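Local atomic coordinates of pyruvate formate-lyase 2 (Archaeoglobus fulgidus, PDB entry 2F3O), a protein that belongs to the glycyl radical enzymes, related to pyruvate formate-lyase and glycerol dehydratase, and probably acts as a lyase on a substrate not yet established. Residues A[13-24]-A[69-80]; A[472-480]-A[555-565]. All coordinates share one frame; numbering follows the deposited sequence.

Overall arrangement
Contacts 1 and 2 lie on opposite sides of the chain's centre, with about 54 Å between their centres and about 38 Å between their nearest atoms, and they do not touch. Contact 1 is largely buried, about 19 Å from the chain's centre, and ties the N-terminal segment 13-24 to 69-80 through two short parallel strands and two arginines; the side chain of F78 lies about 13 Å from a bound glycerol. Contact 2, about 39 Å out, is a partly buried, mainly apolar meeting of the loop and first turn leading into helix 477-508 with the end of helix 545-560 and M565, the first residue of helix 565-573. Along the chain the first closes before the second opens.

Contact 1. Residues A[13-24]-A[69-80]; sequences VSKPARLSVERC and LPNPPGAIIFPE
The P73 ring is the bump at one end of this contact, set in a hollow formed by V13, K15 and A17: its CD meets V13 CG1 at 3.9 Å, its CG the K15 carbonyl and its CB the A17 methyl. Beyond it, strands 18-19 and 74-75 run parallel, A75 N bonding to R18 O at 3.0 Å and S20 N to A75 O. R18 has CG wedged between its backbone N and carbonyl carbon (chi1 72°), and from there an extended chain carries the guanidinium to the turn at 70-71. Its edge takes both turn carbonyls, NH2 bonding to P70 O at 2.7 Å and NE to N71 O at 2.9 Å; NH2 also forms a salt bridge with E22 OE2. P70, in turn, packs its CG and CD against the E22 carboxylate. I77 fills the next hollow, between L19, V21 and C24, with CD1 3.8 Å from V21 CG2 and CB against C24 CB. At the far end R23 bends at chi2 (-91°) over I76 CG2. Its guanidinium grips E80 end-on, NH2 to OE1 at 2.9 Å and NH1 to OE2, each on a syn lone pair, while NH1 also reaches I77 O and NE bonds to Q266 O. F78 CE2 sits 3.4 Å above the guanidinium, the two planes 39° apart. A leucine in place of R23 would probably leave the I77 and Q266 carbonyls without this donor and E80 without its arginine mate, though K509 could still pair with it. R18, braced by E22 of its own segment, thus binds the P70 and N71 carbonyls, while R23 to E80 is the salt bridge that crosses, so charge pairing and backbone bonding together fasten the N-terminal segment to 69-80.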
loop_
_atom_site.group_PDB
_atom_site.type_symbol
_atom_site.label_atom_id
_atom_site.label_comp_id
_atom_site.label_asym_id
_atom_site.label_seq_id
_atom_site.Cartn_x
_atom_site.Cartn_y
_atom_site.Cartn_z
ATOM N N VAL A 13 38.976 10.100 36.419
ATOM C CA VAL A 13 37.495 10.110 36.326
ATOM C C VAL A 13 36.930 9.753 37.701
ATOM O O VAL A 13 35.809 9.229 37.810
ATOM C CB VAL A 13 36.882 9.099 35.281
ATOM C CG1 VAL A 13 36.757 9.712 33.876
ATOM C CG2 VAL A 13 37.637 7.768 35.269
ATOM N N SER A 14 37.721 10.020 38.745
ATOM C CA SER A 14 37.278 9.804 40.122
ATOM C C SER A 14 37.023 11.113 40.858
ATOM O O SER A 14 36.687 11.107 42.037
ATOM C CB SER A 14 38.299 8.966 40.867
ATOM O OG SER A 14 38.733 7.923 40.017
ATOM N N LYS A 15 37.167 12.229 40.150
ATOM C CA LYS A 15 36.926 13.549 40.717
ATOM C C LYS A 15 35.421 13.800 40.727
ATOM O O LYS A 15 34.707 13.156 39.962
ATOM C CB LYS A 15 37.705 14.620 39.923
ATOM C CG LYS A 15 37.291 14.851 38.466
ATOM C CD LYS A 15 38.384 15.644 37.707
ATOM C CE LYS A 15 37.880 16.237 36.386
ATOM N NZ LYS A 15 37.004 17.418 36.636
ATOM N N PRO A 16 34.926 14.698 41.618
ATOM C CA PRO A 16 33.480 15.017 41.693
ATOM C C PRO A 16 32.838 15.510 40.380
ATOM O O PRO A 16 33.502 16.150 39.560
ATOM C CB PRO A 16 33.413 16.112 42.774
ATOM C CG PRO A 16 34.804 16.646 42.868
ATOM C CD PRO A 16 35.678 15.454 42.637
ATOM N N ALA A 17 31.559 15.194 40.190
ATOM C CA ALA A 17 30.872 15.475 38.931
ATOM C C ALA A 17 30.278 16.869 38.901
ATOM O O ALA A 17 29.947 17.441 39.936
ATOM C CB ALA A 17 29.806 14.442 38.663
ATOM N N ARG A 18 30.143 17.417 37.701
ATOM C CA ARG A 18 29.562 18.744 37.540
ATOM C C ARG A 18 28.258 18.753 36.710
ATOM O O ARG A 18 27.955 17.816 35.973
ATOM C CB ARG A 18 30.599 19.685 36.925
ATOM C CG ARG A 18 30.887 19.420 35.467
ATOM C CD ARG A 18 32.009 20.296 34.980
ATOM N NE ARG A 18 32.077 20.411 33.526
ATOM C CZ ARG A 18 31.532 21.411 32.844
ATOM N NH1 ARG A 18 30.862 22.357 33.472
ATOM N NH2 ARG A 18 31.649 21.470 31.535
ATOM N N LEU A 19 27.469 19.809 36.851
ATOM C CA LEU A 19 26.394 20.043 35.914
ATOM C C LEU A 19 26.960 20.781 34.692
ATOM O O LEU A 19 27.314 21.954 34.774
ATOM C CB LEU A 19 25.299 20.856 36.567
ATOM C CG LEU A 19 24.114 20.966 35.630
ATOM C CD1 LEU A 19 23.462 19.597 35.484
ATOM C CD2 LEU A 19 23.131 21.989 36.137
ATOM N N SER A 20 27.065 20.071 33.571
ATOM C CA SER A 20 27.630 20.623 32.333
ATOM C C SER A 20 26.601 21.406 31.515
ATOM O O SER A 20 25.415 21.115 31.545
ATOM C CB SER A 20 28.252 19.521 31.485
ATOM O OG SER A 20 28.539 19.997 30.196
ATOM N N VAL A 21 27.049 22.401 30.774
ATOM C CA VAL A 21 26.112 23.377 30.280
ATOM C C VAL A 21 26.365 23.743 28.814
ATOM O O VAL A 21 25.474 24.212 28.115
ATOM C CB VAL A 21 26.128 24.582 31.242
ATOM C CG1 VAL A 21 26.225 25.905 30.535
ATOM C CG2 VAL A 21 24.942 24.523 32.159
ATOM N N GLU A 22 27.574 23.452 28.344
ATOM C CA GLU A 22 28.038 23.868 27.011
ATOM C C GLU A 22 27.228 23.282 25.846
ATOM O O GLU A 22 26.970 23.979 24.860
ATOM C CB GLU A 22 29.535 23.566 26.832
ATOM C CG GLU A 22 30.467 24.250 27.842
ATOM C CD GLU A 22 30.638 23.455 29.144
ATOM O OE1 GLU A 22 30.057 22.349 29.250
ATOM O OE2 GLU A 22 31.348 23.928 30.063
ATOM N N ARG A 23 26.831 22.016 25.957
ATOM C CA ARG A 23 25.927 21.432 24.974
ATOM C C ARG A 23 24.579 22.144 25.050
ATOM O O ARG A 23 24.043 22.570 24.038
ATOM C CB ARG A 23 25.761 19.920 25.186
ATOM C CG ARG A 23 24.909 19.224 24.117
ATOM C CD ARG A 23 23.451 19.180 24.511
ATOM N NE ARG A 23 22.584 18.788 23.422
ATOM C CZ ARG A 23 21.264 18.929 23.428
ATOM N NH1 ARG A 23 20.629 19.454 24.470
ATOM N NH2 ARG A 23 20.564 18.513 22.394
ATOM N N CYS A 24 24.054 22.277 26.259
ATOM C CA CYS A 24 22.760 22.886 26.465
ATOM C C CYS A 24 22.652 24.283 25.862
ATOM O O CYS A 24 21.668 24.609 25.204
ATOM C CB CYS A 24 22.473 22.946 27.955
ATOM S SG CYS A 24 20.872 23.606 28.309
ATOM N N LEU A 69 31.482 15.549 27.644
ATOM C CA LEU A 69 31.209 16.940 27.949
ATOM C C LEU A 69 32.584 17.535 28.258
ATOM O O LEU A 69 33.506 16.767 28.586
ATOM C CB LEU A 69 30.282 17.028 29.150
ATOM C CG LEU A 69 30.682 16.122 30.305
ATOM C CD1 LEU A 69 31.022 16.940 31.523
ATOM C CD2 LEU A 69 29.611 15.116 30.604
ATOM N N PRO A 70 32.756 18.880 28.121
ATOM C CA PRO A 70 34.034 19.487 28.503
ATOM C C PRO A 70 34.195 19.352 29.991
ATOM O O PRO A 70 33.210 19.433 30.706
ATOM C CB PRO A 70 33.854 20.964 28.164
ATOM C CG PRO A 70 32.685 21.050 27.285
ATOM C CD PRO A 70 31.810 19.890 27.609
ATOM N N ASN A 71 35.429 19.147 30.430
ATOM C CA ASN A 71 35.761 18.848 31.829
ATOM C C ASN A 71 34.844 17.830 32.544
ATOM O O ASN A 71 33.910 18.213 33.267
ATOM C CB ASN A 71 35.921 20.134 32.645
ATOM C CG ASN A 71 36.503 19.869 34.028
ATOM O OD1 ASN A 71 35.952 20.317 35.041
ATOM N ND2 ASN A 71 37.607 19.110 34.079
ATOM N N PRO A 72 35.128 16.532 32.342
ATOM C CA PRO A 72 34.377 15.326 32.696
ATOM C C PRO A 72 34.168 15.084 34.209
ATOM O O PRO A 72 34.567 15.913 35.011
ATOM C CB PRO A 72 35.162 14.219 31.992
ATOM C CG PRO A 72 35.972 14.923 30.965
ATOM C CD PRO A 72 36.366 16.175 31.645
ATOM N N PRO A 73 33.709 13.888 34.617
ATOM C CA PRO A 73 32.416 13.606 35.192
ATOM C C PRO A 73 31.421 14.747 35.149
ATOM O O PRO A 73 31.645 15.806 35.735
ATOM C CB PRO A 73 32.776 13.174 36.618
ATOM C CG PRO A 73 34.124 12.453 36.430
ATOM C CD PRO A 73 34.612 12.788 34.987
ATOM N N GLY A 74 30.315 14.507 34.448
ATOM C CA GLY A 74 29.224 15.466 34.409
ATOM C C GLY A 74 27.885 15.020 33.851
ATOM O O GLY A 74 27.722 13.879 33.403
ATOM N N ALA A 75 26.922 15.941 33.890
ATOM C CA ALA A 75 25.593 15.726 33.323
ATOM C C ALA A 75 25.367 16.613 32.102
ATOM O O ALA A 75 25.629 17.811 32.159
ATOM C CB ALA A 75 24.536 16.006 34.362
ATOM N N ILE A 76 24.886 16.033 31.002
ATOM C CA ILE A 76 24.494 16.826 29.838
ATOM C C ILE A 76 23.015 17.220 29.967
ATOM O O ILE A 76 22.193 16.410 30.372
ATOM C CB ILE A 76 24.752 16.076 28.528
ATOM C CG1 ILE A 76 26.179 15.533 28.497
ATOM C CG2 ILE A 76 24.571 16.988 27.360
ATOM C CD1 ILE A 76 26.492 14.664 27.290
ATOM N N ILE A 77 22.681 18.475 29.670
ATOM C CA ILE A 77 21.308 18.955 29.836
ATOM C C ILE A 77 20.551 18.940 28.496
ATOM O O ILE A 77 21.059 19.441 27.484
ATOM C CB ILE A 77 21.285 20.382 30.425
ATOM C CG1 ILE A 77 22.118 20.467 31.693
ATOM C CG2 ILE A 77 19.869 20.844 30.728
ATOM C CD1 ILE A 77 22.174 21.868 32.240
ATOM N N PHE A 78 19.348 18.357 28.491
ATOM C CA PHE A 78 18.506 18.319 27.300
ATOM C C PHE A 78 17.204 19.037 27.604
ATOM O O PHE A 78 16.236 18.401 27.985
ATOM C CB PHE A 78 18.248 16.870 26.845
ATOM C CG PHE A 78 19.470 16.194 26.283
ATOM C CD1 PHE A 78 20.384 15.569 27.115
ATOM C CD2 PHE A 78 19.727 16.222 24.920
ATOM C CE1 PHE A 78 21.528 14.988 26.593
ATOM C CE2 PHE A 78 20.871 15.640 24.387
ATOM C CZ PHE A 78 21.771 15.026 25.217
ATOM N N PRO A 79 17.173 20.378 27.439
ATOM C CA PRO A 79 15.978 21.149 27.797
ATOM C C PRO A 79 14.796 20.896 26.863
ATOM O O PRO A 79 13.661 21.209 27.212
ATOM C CB PRO A 79 16.449 22.605 27.667
ATOM C CG PRO A 79 17.543 22.555 26.664
ATOM C CD PRO A 79 18.246 21.252 26.915
ATOM N N GLU A 80 15.066 20.317 25.696
ATOM C CA GLU A 80 14.015 19.947 24.755
ATOM C C GLU A 80 13.252 18.737 25.307
ATOM O O GLU A 80 12.068 18.538 25.028
ATOM C CB GLU A 80 14.593 19.692 23.349
ATOM C CG GLU A 80 15.435 18.427 23.195
ATOM C CD GLU A 80 16.944 18.630 23.382
ATOM O OE1 GLU A 80 17.710 18.104 22.545
ATOM O OE2 GLU A 80 17.382 19.299 24.350
#

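Contact 2. Residues A[472-480]-A[555-565]; sequences KPKFLEDLL and IEGALNAGYSM
M565 lays its thioether chain along a row of three successive backbone carbonyls: CG lies against P473 O, CB meets K474 O, and the terminal CE reaches F475 O. CG stands anti to the backbone N (chi1 -160°), and bends at chi2 and chi3 bring CE round to F475 O and on toward L479 CB. The P473 ring crosses this side chain at about a right angle, its CG 3.8 Å from M565 CG. Farther on, apolar side chains meet. L476 CD1 touches I555 CG2 at 3.9 Å, L479 CD2 touches I555 CD1 at 3.8 Å, and L559 CD1 lies 4.2 Å from L476 CB. Y602 of helix 597-615 packs on both L476 and E556, while I568 of helix 565-573 packs on I555 and L559. Helix 545-560 ends in a Schellman motif: Y563 N bonds to A558 O at 3.0 Å, with G562 at positive phi as its C-prime residue. The chain then turns to S564, the N-cap of helix 565-573, so that two consecutive helices, joined by a short Schellman-ended connection, pack against the start of helix 477-508 and the loop before it.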
loop_
_atom_site.group_PDB
_atom_site.type_symbol
_atom_site.label_atom_id
_atom_site.label_comp_id
_atom_site.label_asym_id
_atom_site.label_seq_id
_atom_site.Cartn_x
_atom_site.Cartn_y
_atom_site.Cartn_z
ATOM N N LYS A 472 -16.964 -4.408 44.024
ATOM C CA LYS A 472 -16.363 -4.952 45.247
ATOM C C LYS A 472 -16.194 -6.445 45.003
ATOM O O LYS A 472 -17.080 -7.091 44.451
ATOM C CB LYS A 472 -17.237 -4.712 46.487
ATOM C CG LYS A 472 -17.560 -3.263 46.798
ATOM C CD LYS A 472 -18.380 -3.169 48.085
ATOM C CE LYS A 472 -19.450 -2.062 48.036
ATOM N NZ LYS A 472 -18.977 -0.743 48.574
ATOM N N PRO A 473 -15.029 -6.984 45.359
ATOM C CA PRO A 473 -14.781 -8.406 45.142
ATOM C C PRO A 473 -15.364 -9.309 46.240
ATOM O O PRO A 473 -15.413 -8.930 47.418
ATOM C CB PRO A 473 -13.262 -8.491 45.137
ATOM C CG PRO A 473 -12.790 -7.289 45.925
ATOM C CD PRO A 473 -13.882 -6.277 45.959
ATOM N N LYS A 474 -15.811 -10.498 45.857
ATOM C CA LYS A 474 -16.331 -11.438 46.846
ATOM C C LYS A 474 -15.419 -12.656 47.013
ATOM O O LYS A 474 -14.684 -12.743 47.978
ATOM C CB LYS A 474 -17.796 -11.841 46.568
ATOM C CG LYS A 474 -18.287 -11.680 45.123
ATOM C CD LYS A 474 -19.197 -10.450 44.957
ATOM C CE LYS A 474 -19.511 -10.175 43.479
ATOM N NZ LYS A 474 -19.795 -11.447 42.744
ATOM N N PHE A 475 -15.453 -13.583 46.068
ATOM C CA PHE A 475 -14.636 -14.785 46.157
ATOM C C PHE A 475 -13.259 -14.540 45.525
ATOM O O PHE A 475 -13.013 -13.451 45.001
ATOM C CB PHE A 475 -15.363 -15.958 45.486
ATOM C CG PHE A 475 -16.447 -16.570 46.343
ATOM C CD1 PHE A 475 -17.610 -15.850 46.655
ATOM C CD2 PHE A 475 -16.298 -17.868 46.841
ATOM C CE1 PHE A 475 -18.599 -16.400 47.442
ATOM C CE2 PHE A 475 -17.284 -18.441 47.626
ATOM C CZ PHE A 475 -18.444 -17.704 47.929
ATOM N N LEU A 476 -12.366 -15.535 45.579
ATOM C CA LEU A 476 -11.033 -15.402 44.970
ATOM C C LEU A 476 -11.153 -15.286 43.467
ATOM O O LEU A 476 -10.558 -14.411 42.857
ATOM C CB LEU A 476 -10.126 -16.602 45.289
ATOM C CG LEU A 476 -8.759 -16.561 44.579
ATOM C CD1 LEU A 476 -7.886 -15.487 45.185
ATOM C CD2 LEU A 476 -8.032 -17.893 44.577
ATOM N N GLU A 477 -11.967 -16.163 42.895
ATOM C CA GLU A 477 -12.067 -16.335 41.456
ATOM C C GLU A 477 -12.480 -15.078 40.703
ATOM O O GLU A 477 -11.979 -14.822 39.609
ATOM C CB GLU A 477 -13.050 -17.450 41.154
ATOM C CG GLU A 477 -12.725 -18.196 39.897
ATOM C CD GLU A 477 -13.920 -18.947 39.365
ATOM O OE1 GLU A 477 -13.722 -20.095 38.900
ATOM O OE2 GLU A 477 -15.045 -18.388 39.419
ATOM N N ASP A 478 -13.376 -14.293 41.294
ATOM C CA ASP A 478 -13.804 -13.037 40.691
ATOM C C ASP A 478 -12.983 -11.827 41.156
ATOM O O ASP A 478 -13.302 -10.691 40.811
ATOM C CB ASP A 478 -15.294 -12.777 40.940
ATOM C CG ASP A 478 -15.572 -12.300 42.354
ATOM O OD1 ASP A 478 -15.526 -13.150 43.267
ATOM O OD2 ASP A 478 -15.827 -11.087 42.552
ATOM N N LEU A 479 -11.945 -12.055 41.957
ATOM C CA LEU A 479 -10.930 -11.018 42.149
ATOM C C LEU A 479 -9.899 -11.155 41.026
ATOM O O LEU A 479 -9.357 -10.170 40.549
ATOM C CB LEU A 479 -10.261 -11.112 43.522
ATOM C CG LEU A 479 -9.131 -10.114 43.801
ATOM C CD1 LEU A 479 -9.649 -8.786 44.294
ATOM C CD2 LEU A 479 -8.150 -10.678 44.780
ATOM N N LEU A 480 -9.658 -12.390 40.597
ATOM C CA LEU A 480 -8.764 -12.664 39.481
ATOM C C LEU A 480 -9.235 -11.984 38.185
ATOM O O LEU A 480 -8.445 -11.312 37.510
ATOM C CB LEU A 480 -8.601 -14.170 39.262
ATOM C CG LEU A 480 -7.868 -14.980 40.328
ATOM C CD1 LEU A 480 -7.420 -16.327 39.746
ATOM C CD2 LEU A 480 -6.688 -14.209 40.883
ATOM N N ILE A 555 -4.314 -14.361 49.891
ATOM C CA ILE A 555 -5.763 -14.207 49.925
ATOM C C ILE A 555 -6.399 -15.586 49.882
ATOM O O ILE A 555 -7.357 -15.849 50.609
ATOM C CB ILE A 555 -6.284 -13.298 48.793
ATOM C CG1 ILE A 555 -6.137 -11.833 49.196
ATOM C CG2 ILE A 555 -7.747 -13.545 48.516
ATOM C CD1 ILE A 555 -6.256 -10.867 48.043
ATOM N N GLU A 556 -5.814 -16.471 49.072
ATOM C CA GLU A 556 -6.342 -17.822 48.880
ATOM C C GLU A 556 -6.536 -18.537 50.207
ATOM O O GLU A 556 -7.659 -18.912 50.538
ATOM C CB GLU A 556 -5.447 -18.656 47.967
ATOM C CG GLU A 556 -6.021 -20.017 47.634
ATOM C CD GLU A 556 -5.010 -20.922 46.963
ATOM O OE1 GLU A 556 -3.819 -20.556 46.960
ATOM O OE2 GLU A 556 -5.391 -21.995 46.437
ATOM N N GLY A 557 -5.454 -18.666 50.974
ATOM C CA GLY A 557 -5.473 -19.355 52.262
ATOM C C GLY A 557 -6.272 -18.657 53.353
ATOM O O GLY A 557 -6.845 -19.321 54.219
ATOM N N ALA A 558 -6.320 -17.326 53.312
ATOM C CA ALA A 558 -7.025 -16.554 54.341
ATOM C C ALA A 558 -8.546 -16.622 54.205
ATOM O O ALA A 558 -9.279 -16.545 55.194
ATOM C CB ALA A 558 -6.563 -15.108 54.343
ATOM N N LEU A 559 -9.017 -16.735 52.971
ATOM C CA LEU A 559 -10.428 -16.954 52.739
ATOM C C LEU A 559 -10.721 -18.384 53.145
ATOM O O LEU A 559 -11.573 -18.621 54.001
ATOM C CB LEU A 559 -10.777 -16.748 51.266
ATOM C CG LEU A 559 -10.696 -15.334 50.692
ATOM C CD1 LEU A 559 -11.039 -15.379 49.216
ATOM C CD2 LEU A 559 -11.602 -14.370 51.436
ATOM N N ASN A 560 -9.971 -19.302 52.528
ATOM C CA ASN A 560 -10.026 -20.750 52.742
ATOM C C ASN A 560 -10.317 -21.128 54.186
ATOM O O ASN A 560 -11.364 -21.704 54.498
ATOM C CB ASN A 560 -8.683 -21.367 52.336
ATOM C CG ASN A 560 -8.833 -22.668 51.577
ATOM O OD1 ASN A 560 -8.523 -22.740 50.379
ATOM N ND2 ASN A 560 -9.310 -23.710 52.266
ATOM N N ALA A 561 -9.387 -20.776 55.066
ATOM C CA ALA A 561 -9.628 -20.872 56.485
ATOM C C ALA A 561 -10.124 -19.519 57.014
ATOM O O ALA A 561 -9.322 -18.645 57.315
ATOM C CB ALA A 561 -8.359 -21.322 57.207
ATOM N N GLY A 562 -11.443 -19.330 57.077
ATOM C CA GLY A 562 -12.025 -18.266 57.912
ATOM C C GLY A 562 -12.551 -16.942 57.354
ATOM O O GLY A 562 -13.767 -16.705 57.349
ATOM N N TYR A 563 -11.643 -16.069 56.911
ATOM C CA TYR A 563 -11.962 -14.656 56.675
ATOM C C TYR A 563 -12.715 -14.416 55.370
ATOM O O TYR A 563 -12.773 -15.280 54.492
ATOM C CB TYR A 563 -10.694 -13.796 56.680
ATOM C CG TYR A 563 -9.821 -13.881 57.929
ATOM C CD1 TYR A 563 -8.938 -14.947 58.131
ATOM C CD2 TYR A 563 -9.837 -12.863 58.889
ATOM C CE1 TYR A 563 -8.130 -15.021 59.270
ATOM C CE2 TYR A 563 -9.021 -12.927 60.035
ATOM C CZ TYR A 563 -8.169 -14.010 60.211
ATOM O OH TYR A 563 -7.360 -14.088 61.327
ATOM N N SER A 564 -13.299 -13.228 55.259
ATOM C CA SER A 564 -13.985 -12.803 54.037
ATOM C C SER A 564 -13.195 -11.701 53.308
ATOM O O SER A 564 -12.246 -11.129 53.860
ATOM C CB SER A 564 -15.397 -12.300 54.354
ATOM O OG SER A 564 -15.345 -10.962 54.821
ATOM N N MET A 565 -13.601 -11.407 52.073
ATOM C CA MET A 565 -12.900 -10.440 51.239
ATOM C C MET A 565 -12.872 -9.053 51.858
ATOM O O MET A 565 -11.806 -8.445 51.941
ATOM C CB MET A 565 -13.517 -10.382 49.842
ATOM C CG MET A 565 -12.603 -9.781 48.769
ATOM S SD MET A 565 -11.013 -10.603 48.555
ATOM C CE MET A 565 -11.404 -11.969 47.479
#